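Local coordinates for glutathione S-transferase family protein (Populus trichocarpa, PDB 5F06), which conjugates glutathione to electrophilic compounds as a Phi-class glutathione transferase, probably displacing halide from alkyl or aryl halides in detoxification, at the interface of chains A and B. Residues are numbered along the deposited sequence; one frame, centred on the assembly and turned at random. Chains: chain A/B, Glutathione S-transferase family protein.

Contact 1: the interface of chains A and B. Residues chain A 98, 102, 105-106; chain B 50, 52, 64-65.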
ATOM      1  N   VAL A  98       6.356   1.450  -8.514  1.00 11.44           N
ATOM      2  CA  VAL A  98       7.262   1.883  -7.460  1.00 11.72           C
ATOM      3  C   VAL A  98       6.643   3.038  -6.681  1.00 11.20           C
ATOM      4  O   VAL A  98       6.553   2.992  -5.454  1.00 11.14           O
ATOM      5  CB  VAL A  98       8.633   2.311  -8.026  1.00 12.09           C
ATOM      6  CG1 VAL A  98       9.493   2.963  -6.952  1.00 12.14           C
ATOM      7  CG2 VAL A  98       9.358   1.107  -8.621  1.00 11.99           C
ATOM      8  N   VAL A 102       5.238   3.890  -2.936  1.00 10.06           N
ATOM      9  CA  VAL A 102       5.788   4.969  -2.124  1.00 11.64           C
ATOM     10  C   VAL A 102       4.650   5.759  -1.482  1.00 11.13           C
ATOM     11  O   VAL A 102       4.715   6.109  -0.307  1.00 12.29           O
ATOM     12  CB  VAL A 102       6.687   5.911  -2.958  1.00 11.60           C
ATOM     13  CG1 VAL A 102       6.995   7.206  -2.200  1.00 12.16           C
ATOM     14  CG2 VAL A 102       7.973   5.202  -3.337  1.00 11.26           C
ATOM     15  N   HIS A 105       3.070   3.532   1.426  1.00  9.67           N
ATOM     16  CA  HIS A 105       3.863   3.147   2.598  1.00 10.06           C
ATOM     17  C   HIS A 105       4.726   4.261   3.169  1.00 11.19           C
ATOM     18  O   HIS A 105       5.289   4.104   4.256  1.00 12.54           O
ATOM     19  CB  HIS A 105       4.751   1.950   2.253  1.00 11.57           C
ATOM     20  CG  HIS A 105       3.977   0.709   1.944  1.00 11.95           C
ATOM     21  ND1 HIS A 105       3.566  -0.174   2.919  1.00 13.85           N
ATOM     22  CD2 HIS A 105       3.517   0.218   0.771  1.00 11.80           C
ATOM     23  CE1 HIS A 105       2.898  -1.164   2.356  1.00 13.90           C
ATOM     24  NE2 HIS A 105       2.851  -0.948   1.054  1.00 12.88           N
ATOM     25  N   ARG A 106       4.827   5.376   2.450  1.00 11.66           N
ATOM     26  CA  ARG A 106       5.648   6.500   2.897  1.00 11.45           C
ATOM     27  C   ARG A 106       4.873   7.823   2.949  1.00 10.41           C
ATOM     28  O   ARG A 106       4.892   8.502   3.972  1.00 12.87           O
ATOM     29  CB  ARG A 106       6.877   6.633   1.996  1.00 10.92           C
ATOM     30  CG  ARG A 106       7.722   5.362   1.972  1.00 12.35           C
ATOM     31  CD  ARG A 106       9.041   5.546   1.263  1.00 13.97           C
ATOM     32  NE  ARG A 106       9.872   4.343   1.363  1.00 15.17           N
ATOM     33  CZ  ARG A 106      10.661   4.055   2.394  1.00 17.45           C
ATOM     34  NH1 ARG A 106      10.740   4.877   3.436  1.00 18.44           N
ATOM     35  NH2 ARG A 106      11.377   2.941   2.388  1.00 18.86           N
TER
ATOM     36  N   PHE B  50      15.302   6.608  -0.746  1.00 17.32           N
ATOM     37  CA  PHE B  50      14.821   6.505   0.630  1.00 18.27           C
ATOM     38  C   PHE B  50      15.771   5.698   1.518  1.00 18.47           C
ATOM     39  O   PHE B  50      15.576   5.619   2.731  1.00 18.87           O
ATOM     40  CB  PHE B  50      13.427   5.879   0.659  1.00 17.57           C
ATOM     41  CG  PHE B  50      12.355   6.780   0.121  1.00 18.17           C
ATOM     42  CD1 PHE B  50      11.794   7.760   0.922  1.00 17.89           C
ATOM     43  CD2 PHE B  50      11.910   6.651  -1.183  1.00 17.17           C
ATOM     44  CE1 PHE B  50      10.806   8.591   0.433  1.00 19.30           C
ATOM     45  CE2 PHE B  50      10.923   7.483  -1.679  1.00 18.08           C
ATOM     46  CZ  PHE B  50      10.370   8.450  -0.870  1.00 19.21           C
ATOM     47  N   GLN B  52      16.498   2.402   1.919  1.00 17.41           N
ATOM     48  CA  GLN B  52      16.091   1.157   2.563  1.00 16.23           C
ATOM     49  C   GLN B  52      16.084   0.022   1.545  1.00 14.42           C
ATOM     50  O   GLN B  52      15.893   0.248   0.347  1.00 14.19           O
ATOM     51  CB  GLN B  52      14.710   1.295   3.216  1.00 16.84           C
ATOM     52  CG  GLN B  52      14.717   2.026   4.552  1.00 19.52           C
ATOM     53  CD  GLN B  52      13.409   1.865   5.319  1.00 19.19           C
ATOM     54  OE1 GLN B  52      12.325   2.087   4.779  1.00 19.18           O
ATOM     55  NE2 GLN B  52      13.509   1.474   6.583  1.00 18.58           N
ATOM     56  N   PHE B  64      12.460  -0.161  -6.427  1.00 11.88           N
ATOM     57  CA  PHE B  64      12.493  -0.343  -4.983  1.00 10.33           C
ATOM     58  C   PHE B  64      11.046  -0.406  -4.491  1.00 10.16           C
ATOM     59  O   PHE B  64      10.121  -0.304  -5.297  1.00 10.63           O
ATOM     60  CB  PHE B  64      13.293   0.771  -4.291  1.00 10.67           C
ATOM     61  CG  PHE B  64      12.782   2.155  -4.563  1.00 11.64           C
ATOM     62  CD1 PHE B  64      13.232   2.871  -5.663  1.00 13.46           C
ATOM     63  CD2 PHE B  64      11.862   2.748  -3.714  1.00 11.86           C
ATOM     64  CE1 PHE B  64      12.763   4.147  -5.917  1.00 14.44           C
ATOM     65  CE2 PHE B  64      11.385   4.022  -3.966  1.00 12.91           C
ATOM     66  CZ  PHE B  64      11.839   4.724  -5.064  1.00 14.49           C
ATOM     67  N   GLU B  65      10.881  -0.567  -3.176  1.00 11.58           N
ATOM     68  CA  GLU B  65       9.627  -0.961  -2.518  1.00 11.31           C
ATOM     69  C   GLU B  65       9.328  -2.434  -2.795  1.00 10.33           C
ATOM     70  O   GLU B  65       9.074  -2.826  -3.933  1.00 10.53           O
ATOM     71  CB  GLU B  65       8.433  -0.094  -2.944  1.00 13.05           C
ATOM     72  CG  GLU B  65       8.452   1.320  -2.376  1.00 12.84           C
ATOM     73  CD  GLU B  65       8.302   1.334  -0.866  1.00 13.97           C
ATOM     74  OE1 GLU B  65       7.490   0.539  -0.342  1.00 15.18           O
ATOM     75  OE2 GLU B  65       8.999   2.131  -0.202  1.00 14.05           O
TER
HETATM   76  O   HOH W   1      11.724   1.540  -0.252  1.00 18.01           O
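Helix 90-120 of chain A lies against strand 61-64 of chain B and the loop residues B:Phe50, B:Gln52 and B:Glu65, which belong to the thioredoxin-like glutathione-binding domain. A:Val98 and A:Val102, one turn apart, face the ring of B:Phe64. CG1 of A:Val98 comes down over one face of that ring, offset toward the rim and 3.5 Å from CZ, while CG2 of A:Val102 touches CE2 at 3.7 Å. B:Phe64 takes the crowded position, with CG between its backbone N and carbonyl carbon (chi1 58°), and this brings the ring across the two valines.

Further along the helix, A:Arg106 reaches out with its chain extended from CG to NE and runs past B:Phe50 in the opposite direction. Its CD sits over the centre of the phenyl face, 3.5 Å from CD1, and the guanidinium lies nearly parallel to the ring, the planes 13° apart, with CB of B:Phe50 beneath its centre. The CH-pi contact of CD and the CB of B:Phe50 against one guanidinium face help to hold the flat head, and two side chains of chain B take its N-H groups. NE forms a salt bridge with carboxylate OE2 of B:Glu65 at 2.8 Å, meeting that oxygen nearly end-on although the carboxylate stands almost upright to the guanidinium. Water 1 bridges the same OE2 to NH2, so the acid is tied to the arginine both directly and through solvent; the positive charge would favour an ionised carboxylate. The side-chain amide of B:Gln52, a glutathione-binding residue, completes the grip: its OE1 accepts from NH2 of A:Arg106 at 2.7 Å, on a lone pair in the carbonyl plane.

Contact 2: the interface of chains A and B. Residues chain A 97-98, 101, 105; chain B 65, 67-68, 104.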
ATOM      1  N   LYS A  97       4.448   1.499 -10.539  1.00 11.62           N
ATOM      2  CA  LYS A  97       4.279   0.571  -9.419  1.00 14.23           C
ATOM      3  C   LYS A  97       5.144   0.981  -8.229  1.00 13.17           C
ATOM      4  O   LYS A  97       4.722   0.875  -7.074  1.00 12.52           O
ATOM      5  CB  LYS A  97       4.619  -0.864  -9.839  1.00 17.87           C
ATOM      6  CG  LYS A  97       3.623  -1.482 -10.802  1.00 21.94           C
ATOM      7  CD  LYS A  97       3.944  -2.943 -11.100  1.00 25.84           C
ATOM      8  CE  LYS A  97       2.854  -3.584 -11.949  1.00 27.15           C
ATOM      9  NZ  LYS A  97       1.506  -3.459 -11.316  1.00 27.90           N
ATOM     10  N   VAL A  98       6.356   1.450  -8.514  1.00 11.44           N
ATOM     11  CA  VAL A  98       7.262   1.883  -7.460  1.00 11.72           C
ATOM     12  C   VAL A  98       6.643   3.038  -6.681  1.00 11.20           C
ATOM     13  O   VAL A  98       6.553   2.992  -5.454  1.00 11.14           O
ATOM     14  CB  VAL A  98       8.633   2.311  -8.026  1.00 12.09           C
ATOM     15  CG1 VAL A  98       9.493   2.963  -6.952  1.00 12.14           C
ATOM     16  CG2 VAL A  98       9.358   1.107  -8.621  1.00 11.99           C
ATOM     17  N   GLU A 101       3.540   2.553  -4.603  1.00  9.83           N
ATOM     18  CA  GLU A 101       3.893   1.906  -3.347  1.00 10.70           C
ATOM     19  C   GLU A 101       4.505   2.923  -2.394  1.00  9.30           C
ATOM     20  O   GLU A 101       4.306   2.836  -1.192  1.00  9.46           O
ATOM     21  CB  GLU A 101       4.857   0.740  -3.563  1.00 11.10           C
ATOM     22  CG  GLU A 101       4.186  -0.511  -4.091  1.00 13.02           C
ATOM     23  CD  GLU A 101       3.131  -1.046  -3.140  1.00 14.64           C
ATOM     24  OE1 GLU A 101       3.408  -1.126  -1.924  1.00 13.42           O
ATOM     25  OE2 GLU A 101       2.020  -1.376  -3.608  1.00 15.23           O
ATOM     26  N   HIS A 105       3.070   3.532   1.426  1.00  9.67           N
ATOM     27  CA  HIS A 105       3.863   3.147   2.598  1.00 10.06           C
ATOM     28  C   HIS A 105       4.726   4.261   3.169  1.00 11.19           C
ATOM     29  O   HIS A 105       5.289   4.104   4.256  1.00 12.54           O
ATOM     30  CB  HIS A 105       4.751   1.950   2.253  1.00 11.57           C
ATOM     31  CG  HIS A 105       3.977   0.709   1.944  1.00 11.95           C
ATOM     32  ND1 HIS A 105       3.566  -0.174   2.919  1.00 13.85           N
ATOM     33  CD2 HIS A 105       3.517   0.218   0.771  1.00 11.80           C
ATOM     34  CE1 HIS A 105       2.898  -1.164   2.356  1.00 13.90           C
ATOM     35  NE2 HIS A 105       2.851  -0.948   1.054  1.00 12.88           N
TER
ATOM     36  N   GLU B  65      10.881  -0.567  -3.176  1.00 11.58           N
ATOM     37  CA  GLU B  65       9.627  -0.961  -2.518  1.00 11.31           C
ATOM     38  C   GLU B  65       9.328  -2.434  -2.795  1.00 10.33           C
ATOM     39  O   GLU B  65       9.074  -2.826  -3.933  1.00 10.53           O
ATOM     40  CB  GLU B  65       8.433  -0.094  -2.944  1.00 13.05           C
ATOM     41  CG  GLU B  65       8.452   1.320  -2.376  1.00 12.84           C
ATOM     42  CD  GLU B  65       8.302   1.334  -0.866  1.00 13.97           C
ATOM     43  OE1 GLU B  65       7.490   0.539  -0.342  1.00 15.18           O
ATOM     44  OE2 GLU B  65       8.999   2.131  -0.202  1.00 14.05           O
ATOM     45  N   ARG B  67       6.876  -4.462  -2.421  1.00  9.74           N
ATOM     46  CA  ARG B  67       5.626  -4.874  -3.039  1.00  9.40           C
ATOM     47  C   ARG B  67       5.513  -4.353  -4.471  1.00  8.72           C
ATOM     48  O   ARG B  67       4.710  -4.854  -5.254  1.00  9.99           O
ATOM     49  CB  ARG B  67       4.445  -4.401  -2.200  1.00  8.96           C
ATOM     50  CG  ARG B  67       4.460  -4.928  -0.775  1.00  8.62           C
ATOM     51  CD  ARG B  67       3.514  -4.140   0.101  1.00  8.76           C
ATOM     52  NE  ARG B  67       3.521  -4.609   1.482  1.00 10.06           N
ATOM     53  CZ  ARG B  67       4.458  -4.304   2.376  1.00 11.09           C
ATOM     54  NH1 ARG B  67       5.482  -3.533   2.040  1.00 10.39           N
ATOM     55  NH2 ARG B  67       4.368  -4.772   3.613  1.00 11.72           N
ATOM     56  N   ALA B  68       6.314  -3.346  -4.810  1.00  9.08           N
ATOM     57  CA  ALA B  68       6.426  -2.899  -6.194  1.00  9.97           C
ATOM     58  C   ALA B  68       7.250  -3.909  -6.985  1.00 10.76           C
ATOM     59  O   ALA B  68       6.986  -4.174  -8.159  1.00 10.09           O
ATOM     60  CB  ALA B  68       7.059  -1.512  -6.267  1.00 10.64           C
ATOM     61  N   SER B 104      -1.294  -3.808   2.861  1.00  9.92           N
ATOM     62  CA  SER B 104      -0.500  -2.583   2.923  1.00 11.00           C
ATOM     63  C   SER B 104      -1.039  -1.553   3.917  1.00 10.73           C
ATOM     64  O   SER B 104      -0.267  -0.898   4.616  1.00 10.90           O
ATOM     65  CB  SER B 104      -0.416  -1.932   1.541  1.00 12.25           C
ATOM     66  OG  SER B 104       0.331  -2.729   0.645  1.00 13.82           O
TER
HETATM   67  O   HOH W   2       6.090  -2.114  -0.686  1.00 13.42           O
HETATM   68  O   HOH W   3       2.310  -0.227   5.397  1.00 14.38           O
HETATM   69  O   HOH W   4      -0.050  -0.990  -1.472  1.00 22.99           O
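The methyl group of B:Ala68 forms the apolar centre, pressed against the backbone of helix 90-120 in chain A. Its CB lies 3.6 Å from CA of A:Val98 and also meets the carbonyl O of A:Lys97; a small side chain here probably allows helix 66-76 of chain B to approach closely. CG of A:Glu101 packs on the same methyl, and its CB meets CB of B:Glu65 at 3.7 Å.

From there A:Glu101 bends at chi2 (-61°), which sets its carboxylate across the aliphatic stem of B:Arg67. OE1 rests 3.4 Å from CB of that arginine, and the guanidinium has moved on toward A:His105 instead of pairing with the acid. The arginine side chain, extended from CG to NE, crosses that of A:His105 at about a right angle, yet its guanidinium lies fairly flat over the imidazole, the planes 27° apart. CE1 of A:His105 lies 3.4 Å above the guanidinium plane, toward its rim, and NH1 in turn stands over the imidazole face in a cation-pi contact. That proximity would be expected to disfavour a protonated histidine.

Water 2 gathers the charged groups: it contacts OE1 of A:Glu101 and OE1 of B:Glu65, while backbone N and NH1 of B:Arg67 also reach it, NH1 at 3.1 Å. The water bridges the two carboxylate oxygens, and the N-H groups of B:Arg67 that reach it would be expected to ease the like charges. On the polar side toward the middle of the dimer, NE2 of A:His105 hydrogen-bonds to the hydroxyl OG of B:Ser104 at 3.1 Å. Water 3 joins ND1 to the carbonyl O of B:Ser104, so both ring nitrogens are engaged, and water 4 connects OG to OE2 of A:Glu101.

In the fold, helix 90-120 of chain A sits against the start of helix 66-76, which bears the glutathione-binding B:Arg67, and reaches its counterpart helix in chain B at B:Ser104.

Contact 1 and contact 2 are neighbouring patches of one two-fold interface, their C-alpha centres about 6 Å apart. Helix 90-120 of chain A serves both, and A:Val98, A:His105 and B:Glu65 belong to each. The carboxylate of B:Glu65 joins them, one oxygen turned to the arginine of contact 1 and the other to the shared water of contact 2. B:Gln52 of contact 1, B:Arg67 of contact 2 and the shared B:Glu65 all line the glutathione pocket, so dimer formation may steady the glutathione site. The twin patches repeat this with the chains exchanged, consistent with the dimer typical of this enzyme family.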